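Local coordinates for signal transduction protein TRAP (Staphylococcus aureus, PDB 4AE5) that probably acts as a phosphorylation-dependent regulator of staphylococcal virulence, promoting agr activation, RNAIII synthesis, toxin expression and biofilm formation, at residues His15-Phe27 against Val36-Lys48. Numbering follows the deposited sequence.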
loop_
_atom_site.group_PDB
_atom_site.type_symbol
_atom_site.label_atom_id
_atom_site.label_comp_id
_atom_site.label_asym_id
_atom_site.label_seq_id
_atom_site.Cartn_x
_atom_site.Cartn_y
_atom_site.Cartn_z
ATOM N N HIS A 15 -0.707 -10.867 -15.461
ATOM C CA HIS A 15 -2.012 -10.780 -16.142
ATOM C C HIS A 15 -2.603 -12.185 -16.396
ATOM O O HIS A 15 -3.816 -12.390 -16.297
ATOM C CB HIS A 15 -1.878 -10.001 -17.439
ATOM C CG HIS A 15 -3.194 -9.748 -18.098
ATOM N ND1 HIS A 15 -3.668 -10.508 -19.093
ATOM C CD2 HIS A 15 -4.167 -8.822 -17.803
ATOM C CE1 HIS A 15 -4.863 -10.057 -19.480
ATOM N NE2 HIS A 15 -5.182 -9.019 -18.689
ATOM N N GLN A 16 -1.739 -13.163 -16.646
ATOM C CA GLN A 16 -2.198 -14.572 -16.710
ATOM C C GLN A 16 -2.855 -15.020 -15.360
ATOM O O GLN A 16 -3.902 -15.692 -15.345
ATOM C CB GLN A 16 -1.023 -15.508 -17.088
ATOM C CG GLN A 16 -1.470 -16.956 -17.355
ATOM C CD GLN A 16 -2.242 -16.992 -18.633
ATOM O OE1 GLN A 16 -1.725 -16.595 -19.678
ATOM N NE2 GLN A 16 -3.499 -17.401 -18.564
ATOM N N ILE A 17 -2.251 -14.645 -14.215
ATOM C CA ILE A 17 -2.885 -14.962 -12.905
ATOM C C ILE A 17 -4.234 -14.308 -12.830
ATOM O O ILE A 17 -5.226 -14.942 -12.455
ATOM C CB ILE A 17 -1.974 -14.664 -11.671
ATOM C CG1 ILE A 17 -0.708 -15.562 -11.719
ATOM C CG2 ILE A 17 -2.766 -14.784 -10.352
ATOM C CD1 ILE A 17 0.321 -15.235 -10.639
ATOM N N LYS A 18 -4.304 -13.049 -13.251
ATOM C CA LYS A 18 -5.560 -12.341 -13.220
ATOM C C LYS A 18 -6.705 -13.067 -13.952
ATOM O O LYS A 18 -7.831 -13.262 -13.417
ATOM C CB LYS A 18 -5.361 -10.955 -13.802
ATOM C CG LYS A 18 -6.282 -9.938 -13.192
ATOM C CD LYS A 18 -5.920 -8.574 -13.718
ATOM C CE LYS A 18 -7.062 -8.033 -14.552
ATOM N NZ LYS A 18 -8.239 -7.726 -13.706
ATOM N N ILE A 19 -6.405 -13.457 -15.169
ATOM C CA ILE A 19 -7.427 -14.011 -16.069
ATOM C C ILE A 19 -7.745 -15.486 -15.766
ATOM O O ILE A 19 -8.860 -15.952 -16.030
ATOM C CB ILE A 19 -7.044 -13.799 -17.543
ATOM C CG1 ILE A 19 -6.837 -12.316 -17.851
ATOM C CG2 ILE A 19 -8.108 -14.354 -18.484
ATOM C CD1 ILE A 19 -8.130 -11.526 -17.918
ATOM N N ASN A 20 -6.774 -16.199 -15.217
ATOM C CA ASN A 20 -6.999 -17.547 -14.685
ATOM C C ASN A 20 -7.891 -17.602 -13.465
ATOM O O ASN A 20 -8.459 -18.654 -13.184
ATOM C CB ASN A 20 -5.670 -18.283 -14.359
ATOM C CG ASN A 20 -4.875 -18.641 -15.606
ATOM O OD1 ASN A 20 -3.803 -19.279 -15.514
ATOM N ND2 ASN A 20 -5.367 -18.235 -16.767
ATOM N N ASN A 21 -8.055 -16.492 -12.752
ATOM C CA ASN A 21 -8.740 -16.521 -11.440
ATOM C C ASN A 21 -9.815 -15.462 -11.373
ATOM O O ASN A 21 -9.723 -14.544 -10.559
ATOM C CB ASN A 21 -7.710 -16.315 -10.320
ATOM C CG ASN A 21 -6.722 -17.462 -10.215
ATOM O OD1 ASN A 21 -5.519 -17.352 -10.580
ATOM N ND2 ASN A 21 -7.218 -18.578 -9.759
ATOM N N PRO A 22 -10.832 -15.576 -12.244
ATOM C CA PRO A 22 -11.788 -14.501 -12.434
ATOM C C PRO A 22 -12.717 -14.261 -11.193
ATOM O O PRO A 22 -13.268 -13.154 -11.057
ATOM C CB PRO A 22 -12.589 -14.974 -13.656
ATOM C CG PRO A 22 -12.453 -16.455 -13.691
ATOM C CD PRO A 22 -11.299 -16.861 -12.820
ATOM N N THR A 23 -12.877 -15.263 -10.316
ATOM C CA THR A 23 -13.668 -15.113 -9.073
ATOM C C THR A 23 -12.972 -14.286 -7.931
ATOM O O THR A 23 -13.587 -13.941 -6.896
ATOM C CB THR A 23 -14.116 -16.473 -8.505
ATOM O OG1 THR A 23 -12.969 -17.245 -8.103
ATOM C CG2 THR A 23 -15.023 -17.295 -9.549
ATOM N N HIS A 24 -11.698 -13.990 -8.123
ATOM C CA HIS A 24 -10.894 -13.249 -7.206
ATOM C C HIS A 24 -10.726 -11.843 -7.706
ATOM O O HIS A 24 -10.464 -11.629 -8.919
ATOM C CB HIS A 24 -9.501 -13.883 -7.046
ATOM C CG HIS A 24 -9.514 -15.112 -6.168
ATOM N ND1 HIS A 24 -8.934 -15.144 -4.944
ATOM C CD2 HIS A 24 -10.134 -16.349 -6.350
ATOM C CE1 HIS A 24 -9.159 -16.366 -4.381
ATOM N NE2 HIS A 24 -9.871 -17.103 -5.260
ATOM N N GLN A 25 -10.772 -10.901 -6.755
ATOM C CA GLN A 25 -10.696 -9.472 -7.058
ATOM C C GLN A 25 -9.254 -9.032 -6.991
ATOM O O GLN A 25 -8.773 -8.512 -5.943
ATOM C CB GLN A 25 -11.512 -8.668 -6.034
ATOM C CG GLN A 25 -12.993 -9.012 -5.988
ATOM C CD GLN A 25 -13.387 -9.773 -4.706
ATOM O OE1 GLN A 25 -13.053 -10.953 -4.535
ATOM N NE2 GLN A 25 -14.098 -9.086 -3.793
ATOM N N LEU A 26 -8.561 -9.181 -8.115
ATOM C CA LEU A 26 -7.143 -8.866 -8.184
ATOM C C LEU A 26 -6.976 -7.511 -8.877
ATOM O O LEU A 26 -7.692 -7.212 -9.826
ATOM C CB LEU A 26 -6.402 -9.995 -8.927
ATOM C CG LEU A 26 -6.241 -11.360 -8.251
ATOM C CD1 LEU A 26 -6.169 -12.479 -9.267
ATOM C CD2 LEU A 26 -4.941 -11.417 -7.446
ATOM N N PHE A 27 -6.064 -6.685 -8.353
ATOM C CA PHE A 27 -5.805 -5.315 -8.898
ATOM C C PHE A 27 -4.349 -5.277 -9.418
ATOM O O PHE A 27 -3.377 -5.484 -8.671
ATOM C CB PHE A 27 -6.074 -4.282 -7.795
ATOM C CG PHE A 27 -7.531 -4.292 -7.328
ATOM C CD1 PHE A 27 -8.504 -3.610 -8.058
ATOM C CD2 PHE A 27 -7.922 -5.042 -6.235
ATOM C CE1 PHE A 27 -9.856 -3.612 -7.658
ATOM C CE2 PHE A 27 -9.283 -5.069 -5.827
ATOM C CZ PHE A 27 -10.237 -4.347 -6.533
ATOM N N VAL A 36 2.926 -5.141 -10.751
ATOM C CA VAL A 36 2.531 -5.475 -9.392
ATOM C C VAL A 36 1.051 -5.967 -9.421
ATOM O O VAL A 36 0.202 -5.378 -10.119
ATOM C CB VAL A 36 2.613 -4.161 -8.517
ATOM C CG1 VAL A 36 2.102 -4.408 -7.112
ATOM C CG2 VAL A 36 4.030 -3.642 -8.450
ATOM N N ILE A 37 0.728 -7.018 -8.654
ATOM C CA ILE A 37 -0.667 -7.399 -8.477
ATOM C C ILE A 37 -0.997 -7.653 -6.965
ATOM O O ILE A 37 -0.127 -8.170 -6.204
ATOM C CB ILE A 37 -1.035 -8.583 -9.413
ATOM C CG1 ILE A 37 -2.569 -8.719 -9.592
ATOM C CG2 ILE A 37 -0.469 -9.889 -8.862
ATOM C CD1 ILE A 37 -2.936 -9.635 -10.745
ATOM N N PHE A 38 -2.228 -7.316 -6.545
ATOM C CA PHE A 38 -2.646 -7.625 -5.124
ATOM C C PHE A 38 -4.133 -7.975 -4.996
ATOM O O PHE A 38 -4.933 -7.623 -5.893
ATOM C CB PHE A 38 -2.235 -6.507 -4.139
ATOM C CG PHE A 38 -2.854 -5.144 -4.419
ATOM C CD1 PHE A 38 -4.134 -4.821 -3.942
ATOM C CD2 PHE A 38 -2.150 -4.152 -5.136
ATOM C CE1 PHE A 38 -4.726 -3.558 -4.224
ATOM C CE2 PHE A 38 -2.717 -2.901 -5.399
ATOM C CZ PHE A 38 -3.995 -2.590 -4.959
ATOM N N GLU A 39 -4.476 -8.655 -3.896
ATOM C CA GLU A 39 -5.850 -8.897 -3.529
ATOM C C GLU A 39 -5.918 -8.781 -2.049
ATOM O O GLU A 39 -4.968 -9.075 -1.368
ATOM C CB GLU A 39 -6.389 -10.291 -3.988
ATOM C CG GLU A 39 -5.588 -11.476 -3.492
ATOM C CD GLU A 39 -6.228 -12.818 -3.874
ATOM O OE1 GLU A 39 -7.419 -12.881 -4.198
ATOM O OE2 GLU A 39 -5.532 -13.806 -3.901
ATOM N N GLU A 40 -7.073 -8.388 -1.556
ATOM C CA GLU A 40 -7.304 -8.258 -0.134
ATOM C C GLU A 40 -8.460 -9.192 0.227
ATOM O O GLU A 40 -9.578 -9.048 -0.312
ATOM C CB GLU A 40 -7.744 -6.815 0.098
ATOM C CG GLU A 40 -8.105 -6.437 1.522
ATOM C CD GLU A 40 -8.200 -4.899 1.591
ATOM O OE1 GLU A 40 -9.195 -4.267 1.142
ATOM O OE2 GLU A 40 -7.221 -4.332 1.994
ATOM N N THR A 41 -8.269 -10.068 1.207
ATOM C CA THR A 41 -9.333 -11.026 1.509
ATOM C C THR A 41 -9.086 -11.630 2.875
ATOM O O THR A 41 -7.919 -11.750 3.294
ATOM C CB THR A 41 -9.371 -12.176 0.442
ATOM O OG1 THR A 41 -10.380 -13.136 0.753
ATOM C CG2 THR A 41 -8.052 -12.897 0.359
ATOM N N ASP A 42 -10.164 -12.043 3.565
ATOM C CA ASP A 42 -9.941 -12.893 4.701
ATOM C C ASP A 42 -9.909 -14.389 4.342
ATOM O O ASP A 42 -9.873 -15.207 5.246
ATOM C CB ASP A 42 -10.975 -12.616 5.822
ATOM C CG ASP A 42 -12.365 -12.920 5.390
ATOM O OD1 ASP A 42 -12.573 -13.372 4.225
ATOM O OD2 ASP A 42 -13.269 -12.724 6.212
ATOM N N GLY A 43 -9.969 -14.762 3.054
ATOM C CA GLY A 43 -9.872 -16.195 2.691
ATOM C C GLY A 43 -8.515 -16.619 2.135
ATOM O O GLY A 43 -7.480 -16.060 2.504
ATOM N N GLU A 44 -8.519 -17.606 1.231
ATOM C CA GLU A 44 -7.298 -18.053 0.520
ATOM C C GLU A 44 -6.928 -17.086 -0.599
ATOM O O GLU A 44 -7.805 -16.572 -1.268
ATOM C CB GLU A 44 -7.457 -19.464 -0.087
ATOM C CG GLU A 44 -7.901 -20.535 0.890
ATOM C CD GLU A 44 -7.034 -20.634 2.142
ATOM O OE1 GLU A 44 -5.791 -20.525 2.079
ATOM O OE2 GLU A 44 -7.614 -20.834 3.219
ATOM N N THR A 45 -5.640 -16.847 -0.794
ATOM C CA THR A 45 -5.163 -16.092 -1.969
ATOM C C THR A 45 -4.829 -17.071 -3.130
ATOM O O THR A 45 -4.509 -18.265 -2.901
ATOM C CB THR A 45 -3.914 -15.215 -1.651
ATOM O OG1 THR A 45 -3.528 -14.540 -2.850
ATOM C CG2 THR A 45 -2.753 -16.067 -1.229
ATOM N N VAL A 46 -4.917 -16.578 -4.361
ATOM C CA VAL A 46 -4.443 -17.337 -5.529
ATOM C C VAL A 46 -2.990 -17.017 -5.949
ATOM O O VAL A 46 -2.483 -17.552 -6.939
ATOM C CB VAL A 46 -5.400 -17.185 -6.740
ATOM C CG1 VAL A 46 -6.715 -17.911 -6.458
ATOM C CG2 VAL A 46 -5.615 -15.704 -7.092
ATOM N N LEU A 47 -2.315 -16.159 -5.191
ATOM C CA LEU A 47 -0.946 -15.760 -5.523
ATOM C C LEU A 47 0.014 -16.754 -4.895
ATOM O O LEU A 47 -0.307 -17.303 -3.846
ATOM C CB LEU A 47 -0.700 -14.354 -5.004
ATOM C CG LEU A 47 -1.603 -13.309 -5.655
ATOM C CD1 LEU A 47 -1.325 -11.935 -5.044
ATOM C CD2 LEU A 47 -1.342 -13.319 -7.159
ATOM N N LYS A 48 1.154 -17.040 -5.532
ATOM C CA LYS A 48 2.137 -18.019 -4.989
ATOM C C LYS A 48 3.382 -17.322 -4.398
ATOM O O LYS A 48 3.943 -16.413 -5.005
ATOM C CB LYS A 48 2.552 -19.085 -6.035
ATOM C CG LYS A 48 1.394 -19.618 -6.879
ATOM C CD LYS A 48 1.430 -21.140 -7.037
ATOM C CE LYS A 48 2.450 -21.644 -8.067
ATOM N NZ LYS A 48 1.816 -22.092 -9.344
HETATM O O HOH W 1 -10.243 -11.861 -4.028
HETATM O O HOH W 2 -9.020 -7.653 -3.388
#
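His-24 and Glu-39 meet where the loop after helix 11-20 packs against strand 35-41 and the loop that follows it, on the outer side of an antiparallel beta barrel. ND1 of His-24 donates to OE1 of Glu-39 over 2.8 Å, nearly straight at 165°. The bond lies in the imidazole plane and uses the syn lone pair of the carboxylate, whose own plane is turned 58° from the ring. Glu-39 suits this place because its second oxygen faces the following loop: OE2 accepts the backbone N of Val-46, while water 1 bridges OE1 to the backbone N of Gln-25. One carboxylate thus ties strand, loop and turn together, and its charge would probably favour a protonated imidazole.

Val-46 covers one face of the ring, its CG1 sitting 3.5 Å from the His-24 centroid almost on the normal, a CH-pi contact. Its other branch, CG2, reaches CD1 of Leu-26 at 3.9 Å. Branching at the beta carbon lets one short residue serve both neighbours. CD2 of Leu-26 turns to CD2 of Leu-47 and to CB and CG of Glu-39. With CG1 anti to the backbone N (chi1 -162°), Ile-37 extends CD1 to CB of Leu-26, and Ile-17 brings the helix onto Leu-47 through CG2.

At the barrel strands, Phe-27 and Phe-38 form an antiparallel hydrogen-bonded pair. Their rings lie on the same sheet face, planes at 33°; Phe-62, edge-to-face, and Tyr-117 meet the Phe-38 ring. The flat Phe-38 ring offers a broad face to CB of Phe-27, offset toward the rim and 3.9 Å from CE1 of Phe-38.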